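PDB 5JD3: LAE5, which probably hydrolyses carboxylic ester bonds, as an esterase of the GDSL-like lipase/acylhydrolase family recovered from a lake metagenome. Local coordinates for residues P123-T126 against D127-V130; R181-A184 against E185-G188. All blocks are in the same frame, centred on the assembly; numbering follows the deposited sequence.

Contact 1 (P123-T126 against D127-V130); sequences PLMT and DRHV
A short 3-10 turn in the surface loop between helix 113-121 and helix 132-146 brings the His129 ring back against Met125 and Thr126. Two backbone bonds of the i to i+3 kind build it: Arg128 N to Met125 O at 3.1 Å and His129 N to Thr126 O at 3.0 Å. Just before it, Met125 is the centre of an inverse gamma turn, which swings the chain from Leu124 into the 3-10 turn. The imidazole of His129 has CG anti to the carbonyl carbon (chi1 -56°), and this folds the ring back against the turn. Thr126 CA lies over one ring face in a CH-pi contact, 4.0 Å from the His129 ring centroid. Met125 O sits above the ring toward its rim, while Pro123 O meets the ring edge, 3.4 Å from His129 CE1. Histidine suits the place because it offers both a flat face and a polar nitrogen: NE2 is hydrogen-bonded to Leu122 O, just past the end of helix 113-121. An alanine here would probably leave Leu122 O without this donor and strip Thr126 CA of the ring face it lies on. One ring thus joins apolar contact to a polar bond, holding this exposed loop back against the residue that follows helix 113-121.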
loop_
_atom_site.group_PDB
_atom_site.type_symbol
_atom_site.label_atom_id
_atom_site.label_comp_id
_atom_site.label_asym_id
_atom_site.label_seq_id
_atom_site.Cartn_x
_atom_site.Cartn_y
_atom_site.Cartn_z
ATOM N N PRO A 123 -21.390 -2.879 10.190
ATOM C CA PRO A 123 -21.595 -1.683 11.017
ATOM C C PRO A 123 -21.938 -1.996 12.471
ATOM O O PRO A 123 -21.747 -1.144 13.340
ATOM C CB PRO A 123 -22.778 -0.978 10.333
ATOM C CG PRO A 123 -22.972 -1.682 9.019
ATOM C CD PRO A 123 -22.496 -3.073 9.241
ATOM N N LEU A 124 -22.435 -3.201 12.730
ATOM C CA LEU A 124 -22.917 -3.548 14.061
ATOM C C LEU A 124 -21.811 -4.101 14.956
ATOM O O LEU A 124 -21.909 -4.039 16.181
ATOM C CB LEU A 124 -24.061 -4.557 13.957
ATOM C CG LEU A 124 -25.251 -4.096 13.111
ATOM C CD1 LEU A 124 -26.396 -5.094 13.193
ATOM C CD2 LEU A 124 -25.710 -2.705 13.534
ATOM N N MET A 125 -20.762 -4.638 14.344
ATOM C CA MET A 125 -19.642 -5.187 15.100
ATOM C C MET A 125 -18.662 -4.083 15.489
ATOM O O MET A 125 -17.577 -3.974 14.920
ATOM C CB MET A 125 -18.932 -6.275 14.294
ATOM C CG MET A 125 -19.866 -7.352 13.765
ATOM S SD MET A 125 -18.996 -8.744 13.022
ATOM C CE MET A 125 -20.326 -9.516 12.104
ATOM N N THR A 126 -19.065 -3.272 16.463
ATOM C CA THR A 126 -18.279 -2.131 16.931
ATOM C C THR A 126 -16.876 -2.534 17.379
ATOM O O THR A 126 -15.893 -1.864 17.058
ATOM C CB THR A 126 -18.988 -1.420 18.101
ATOM O OG1 THR A 126 -20.261 -0.929 17.664
ATOM C CG2 THR A 126 -18.152 -0.258 18.616
ATOM N N ASP A 127 -16.803 -3.638 18.116
ATOM C CA ASP A 127 -15.549 -4.176 18.640
ATOM C C ASP A 127 -14.467 -4.354 17.575
ATOM O O ASP A 127 -13.275 -4.250 17.861
ATOM C CB ASP A 127 -15.821 -5.518 19.320
ATOM C CG ASP A 127 -16.791 -6.381 18.531
ATOM O OD1 ASP A 127 -18.015 -6.151 18.642
ATOM O OD2 ASP A 127 -16.333 -7.282 17.798
ATOM N N ARG A 128 -14.898 -4.619 16.348
ATOM C CA ARG A 128 -13.994 -4.911 15.243
ATOM C C ARG A 128 -13.395 -3.646 14.623
ATOM O O ARG A 128 -12.282 -3.668 14.092
ATOM C CB ARG A 128 -14.741 -5.730 14.182
ATOM C CG ARG A 128 -14.124 -5.727 12.797
ATOM C CD ARG A 128 -14.900 -6.623 11.846
ATOM N NE ARG A 128 -14.688 -8.037 12.139
ATOM C CZ ARG A 128 -13.665 -8.747 11.674
ATOM N NH1 ARG A 128 -12.760 -8.176 10.892
ATOM N NH2 ARG A 128 -13.547 -10.029 11.991
ATOM N N HIS A 129 -14.125 -2.540 14.720
ATOM C CA HIS A 129 -13.767 -1.307 14.022
ATOM C C HIS A 129 -12.496 -0.635 14.543
ATOM O O HIS A 129 -12.258 -0.571 15.750
ATOM C CB HIS A 129 -14.929 -0.316 14.096
ATOM C CG HIS A 129 -16.217 -0.859 13.563
ATOM N ND1 HIS A 129 -17.444 -0.336 13.907
ATOM C CD2 HIS A 129 -16.468 -1.882 12.712
ATOM C CE1 HIS A 129 -18.397 -1.013 13.291
ATOM N NE2 HIS A 129 -17.832 -1.956 12.559
ATOM N N VAL A 130 -11.689 -0.130 13.615
ATOM C CA VAL A 130 -10.503 0.646 13.958
ATOM C C VAL A 130 -10.801 2.137 13.821
ATOM O O VAL A 130 -10.835 2.674 12.714
ATOM C CB VAL A 130 -9.299 0.277 13.067
ATOM C CG1 VAL A 130 -8.080 1.105 13.450
ATOM C CG2 VAL A 130 -8.993 -1.208 13.177
#

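Contact 2 (R181-A184 against E185-G188)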
loop_
_atom_site.group_PDB
_atom_site.type_symbol
_atom_site.label_atom_id
_atom_site.label_comp_id
_atom_site.label_asym_id
_atom_site.label_seq_id
_atom_site.Cartn_x
_atom_site.Cartn_y
_atom_site.Cartn_z
ATOM N N ARG A 181 -1.303 11.122 5.827
ATOM C CA ARG A 181 -0.514 12.230 5.303
ATOM C C ARG A 181 0.235 12.962 6.410
ATOM O O ARG A 181 1.414 13.283 6.261
ATOM C CB ARG A 181 -1.403 13.221 4.544
ATOM C CG ARG A 181 -1.834 12.764 3.159
ATOM C CD ARG A 181 -2.611 13.862 2.446
ATOM N NE ARG A 181 -3.290 13.382 1.245
ATOM C CZ ARG A 181 -2.802 13.492 0.014
ATOM N NH1 ARG A 181 -3.495 13.028 -1.018
ATOM N NH2 ARG A 181 -1.625 14.068 -0.189
ATOM N N ARG A 182 -0.449 13.222 7.519
ATOM C CA ARG A 182 0.155 13.968 8.617
ATOM C C ARG A 182 1.146 13.109 9.398
ATOM O O ARG A 182 1.941 13.627 10.181
ATOM C CB ARG A 182 -0.922 14.521 9.555
ATOM C CG ARG A 182 -1.724 13.471 10.298
ATOM C CD ARG A 182 -2.752 14.124 11.207
ATOM N NE ARG A 182 -2.126 14.975 12.216
ATOM C CZ ARG A 182 -2.798 15.764 13.049
ATOM N NH1 ARG A 182 -4.121 15.815 12.994
ATOM N NH2 ARG A 182 -2.145 16.503 13.935
ATOM N N VAL A 183 1.097 11.798 9.184
ATOM C CA VAL A 183 2.085 10.898 9.767
ATOM C C VAL A 183 3.344 10.893 8.906
ATOM O O VAL A 183 4.464 10.914 9.421
ATOM C CB VAL A 183 1.541 9.460 9.909
ATOM C CG1 VAL A 183 2.647 8.506 10.333
ATOM C CG2 VAL A 183 0.399 9.424 10.912
ATOM N N ALA A 184 3.150 10.878 7.590
ATOM C CA ALA A 184 4.259 10.915 6.645
ATOM C C ALA A 184 5.049 12.212 6.780
ATOM O O ALA A 184 6.280 12.200 6.809
ATOM C CB ALA A 184 3.749 10.750 5.221
ATOM N N GLU A 185 4.330 13.327 6.865
ATOM C CA GLU A 185 4.950 14.639 7.020
ATOM C C GLU A 185 5.735 14.718 8.325
ATOM O O GLU A 185 6.802 15.327 8.386
ATOM C CB GLU A 185 3.881 15.740 6.968
ATOM C CG GLU A 185 4.409 17.174 7.035
ATOM C CD GLU A 185 4.707 17.644 8.451
ATOM O OE1 GLU A 185 4.110 17.096 9.402
ATOM O OE2 GLU A 185 5.537 18.563 8.611
ATOM N N ARG A 186 5.196 14.092 9.365
ATOM C CA ARG A 186 5.765 14.185 10.703
ATOM C C ARG A 186 7.085 13.426 10.827
ATOM O O ARG A 186 7.934 13.776 11.646
ATOM C CB ARG A 186 4.756 13.664 11.730
ATOM C CG ARG A 186 5.046 14.058 13.166
ATOM C CD ARG A 186 3.756 14.125 13.968
ATOM N NE ARG A 186 2.925 12.942 13.759
ATOM C CZ ARG A 186 1.667 12.830 14.172
ATOM N NH1 ARG A 186 1.086 13.833 14.816
ATOM N NH2 ARG A 186 0.987 11.717 13.936
ATOM N N HIS A 187 7.257 12.394 10.008
ATOM C CA HIS A 187 8.463 11.573 10.067
ATOM C C HIS A 187 9.273 11.642 8.776
ATOM O O HIS A 187 10.256 10.919 8.612
ATOM C CB HIS A 187 8.102 10.120 10.377
ATOM C CG HIS A 187 7.447 9.933 11.710
ATOM N ND1 HIS A 187 8.151 9.958 12.895
ATOM C CD2 HIS A 187 6.154 9.717 12.046
ATOM C CE1 HIS A 187 7.320 9.768 13.903
ATOM N NE2 HIS A 187 6.102 9.618 13.416
ATOM N N GLY A 188 8.858 12.513 7.861
ATOM C CA GLY A 188 9.574 12.708 6.614
ATOM C C GLY A 188 9.440 11.542 5.653
ATOM O O GLY A 188 10.321 11.302 4.828
HETATM O O HOH W 1 1.821 16.502 9.993
#
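Arg182 O is gripped from two directions: a water donates to it at 2.9 Å, and the backbone N of Arg186 makes a weak bond at 3.4 Å. The same water lies close to Glu185 OE1, but at a separation too short to be trusted, so a bridge from carbonyl to carboxylate is doubtful. Glu185 comes near it because its chain bends at chi2 (-82°), bringing the acid back alongside the helix. Over the same carbonyl oxygen lies one face of the Arg186 guanidinium, offset toward the rim, and Arg186 CB lies 3.2 Å from Arg182 O. All this belongs to the last turns of helix 168-187, the crossover helix of the beta-alpha-beta unit between strands 152-156 and 190-192. Its bonding weakens toward the end: Glu185 N to Arg181 O is a straight alpha-helical bond of 3.0 Å, whereas His187 N is shared weakly between Val183 O and Ala184 O. Gly188 then leaves the helix with positive phi (71°), a conformation that glycine adopts most easily. On the side turned to helix 132-146, Val183 sends its two methyls to different neighbours, CG1 to His187 CD2 at 4.1 Å and CG2 to Arg186 NH2 at 3.8 Å. His187 presents its ring edge to Val183 O, with CD2 3.3 Å away, and NE2 is hydrogen-bonded to Asp140. The small Ala184 suits the buried face against Leu191. Arg182 NH2 and Arg186 NH1 stand 4.3 Å apart, a like-charge pair that Glu136 probably eases through long, weak ion pairs to both side chains.

How the contacts relate
Followed from the N terminus, contact 1 comes first, in the loop that leaves helix 113-121 and leads into helix 132-146; contact 2 follows at the C-terminal end of helix 168-187. Each closes only a local turn of adjoining residues, and the two stand in series, neither nested nor crossed. The centres of contact 1 and contact 2 are about 27 Å apart and their nearest atoms about 12 Å apart, so they do not touch. The chain between them runs through helix 132-146 and strand 152-156 of the parallel sheet. Helix 132-146 relates the two: contact 1 lies just before its start, and residues of contact 2 pack against it, while the backbone O of Val130 is hydrogen-bonded to Tyr176 OH on helix 168-187.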